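Local coordinates for nisin biosynthesis protein NisC (PDB 2G0D) that catalyses the zinc-dependent cyclisation of the dehydrated nisin precursor, forming the thioether rings of the lantibiotic, at residues A[13-16]-A[17-20]. Sequence-based numbering, arbitrary orientation.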
loop_
_atom_site.group_PDB
_atom_site.type_symbol
_atom_site.label_atom_id
_atom_site.label_comp_id
_atom_site.label_asym_id
_atom_site.label_seq_id
_atom_site.Cartn_x
_atom_site.Cartn_y
_atom_site.Cartn_z
ATOM N N ALA A 13 13.880 20.463 9.285
ATOM C CA ALA A 13 15.011 20.626 10.226
ATOM C C ALA A 13 15.578 19.286 10.731
ATOM O O ALA A 13 16.788 19.128 10.872
ATOM C CB ALA A 13 14.603 21.512 11.418
ATOM N N GLN A 14 14.703 18.324 10.992
ATOM C CA GLN A 14 15.124 16.996 11.407
ATOM C C GLN A 14 15.917 16.307 10.290
ATOM O O GLN A 14 16.980 15.702 10.533
ATOM C CB GLN A 14 13.908 16.152 11.821
ATOM C CG GLN A 14 13.216 16.691 13.084
ATOM C CD GLN A 14 12.041 15.841 13.550
ATOM O OE1 GLN A 14 12.199 14.653 13.856
ATOM N NE2 GLN A 14 10.855 16.453 13.623
ATOM N N TRP A 15 15.430 16.440 9.062
ATOM C CA TRP A 15 16.088 15.790 7.946
ATOM C C TRP A 15 17.300 16.531 7.412
ATOM O O TRP A 15 18.197 15.907 6.872
ATOM C CB TRP A 15 15.076 15.414 6.850
ATOM C CG TRP A 15 14.302 14.217 7.267
ATOM C CD1 TRP A 15 13.050 14.195 7.807
ATOM C CD2 TRP A 15 14.760 12.860 7.247
ATOM N NE1 TRP A 15 12.686 12.905 8.099
ATOM C CE2 TRP A 15 13.719 12.063 7.763
ATOM C CE3 TRP A 15 15.959 12.238 6.840
ATOM C CZ2 TRP A 15 13.829 10.661 7.878
ATOM C CZ3 TRP A 15 16.063 10.847 6.948
ATOM C CH2 TRP A 15 15.001 10.078 7.461
ATOM N N ASP A 16 17.334 17.850 7.560
ATOM C CA ASP A 16 18.552 18.603 7.262
ATOM C C ASP A 16 19.721 18.180 8.172
ATOM O O ASP A 16 20.855 18.046 7.711
ATOM C CB ASP A 16 18.302 20.114 7.348
ATOM C CG ASP A 16 17.533 20.645 6.150
ATOM O OD1 ASP A 16 17.226 19.855 5.240
ATOM O OD2 ASP A 16 17.237 21.856 6.102
ATOM N N GLU A 17 19.422 17.937 9.447
ATOM C CA GLU A 17 20.409 17.475 10.420
ATOM C C GLU A 17 20.872 16.038 10.135
ATOM O O GLU A 17 22.083 15.759 10.118
ATOM C CB GLU A 17 19.849 17.611 11.840
ATOM C CG GLU A 17 20.850 17.331 12.976
ATOM C CD GLU A 17 22.175 18.101 12.849
ATOM O OE1 GLU A 17 22.224 19.151 12.173
ATOM O OE2 GLU A 17 23.176 17.643 13.432
ATOM N N ARG A 18 19.910 15.147 9.900
ATOM C CA ARG A 18 20.190 13.739 9.602
ATOM C C ARG A 18 21.056 13.533 8.364
ATOM O O ARG A 18 21.935 12.682 8.372
ATOM C CB ARG A 18 18.893 12.927 9.474
ATOM C CG ARG A 18 18.338 12.432 10.808
ATOM C CD ARG A 18 17.099 11.550 10.636
ATOM N NE ARG A 18 17.431 10.180 10.242
ATOM C CZ ARG A 18 16.626 9.125 10.395
ATOM N NH1 ARG A 18 15.417 9.261 10.948
ATOM N NH2 ARG A 18 17.037 7.922 9.999
ATOM N N THR A 19 20.796 14.302 7.305
ATOM C CA THR A 19 21.576 14.216 6.065
ATOM C C THR A 19 22.987 14.835 6.180
ATOM O O THR A 19 23.907 14.451 5.450
ATOM C CB THR A 19 20.837 14.843 4.877
ATOM O OG1 THR A 19 20.406 16.167 5.216
ATOM C CG2 THR A 19 19.629 13.983 4.486
ATOM N N ARG A 20 23.131 15.793 7.088
ATOM C CA ARG A 20 24.420 16.415 7.402
ATOM C C ARG A 20 25.354 15.411 8.097
ATOM O O ARG A 20 26.564 15.534 8.007
ATOM C CB ARG A 20 24.208 17.669 8.255
ATOM C CG ARG A 20 25.361 18.670 8.218
ATOM C CD ARG A 20 25.258 19.688 9.357
ATOM N NE ARG A 20 25.087 19.046 10.663
ATOM C CZ ARG A 20 26.079 18.530 11.393
ATOM N NH1 ARG A 20 27.335 18.563 10.953
ATOM N NH2 ARG A 20 25.810 17.974 12.570
#
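R18 lays its side chain over one face of the W15 indole, one helical turn earlier. CD sits above the six-membered ring in a CH-pi contact, 4.0 Å from the ring centroid and close to the ring normal. The guanidinium follows on the same face, over the rim at CZ3 and CH2, its plane 16° from that of the indole. W15 CH2 lies under the middle of this group, 3.5 Å from R18 CZ. The two side chains run alongside each other in the same direction. The R18 chain bends at chi3 (79°), which carries its flat end along the indole. The i, i+3 spacing on one helix face brings the guanidinium to lie nearly parallel to the indole.

Four i+4 backbone bonds hold the helix here, including R18 N to Q14 O at 3.0 Å. The W15 carbonyl also meets a side chain. T19 OG1 lies 2.8 Å from W15 O and 3.2 Å from D16 O, and its one proton could serve either acceptor. With chi1 at 52°, OG1 is turned back toward these carbonyls of the preceding turn.

E17 and R20 pair on the exposed side. R20 grips the carboxylate side-on. R20 NH2 makes a salt bridge to E17 OE2 at 2.8 Å, and R20 NE bonds to E17 OE1 at 3.2 Å. Both oxygens lie nearly in the guanidinium plane.

The contact lies near the end of helix 3-20, on the surface of the alpha toroid and far from its centre. The indole is buried: its NE1 bonds to T370 OG1, and it packs on L37 and I40 of helix 37-45. D16 reaches helix 53-74, with a salt bridge to K59 and a hydrogen bond to Y63. T19 touches both helices, at L37 and Y66, so this part of helix 3-20 packs against helices 37-45 and 53-74.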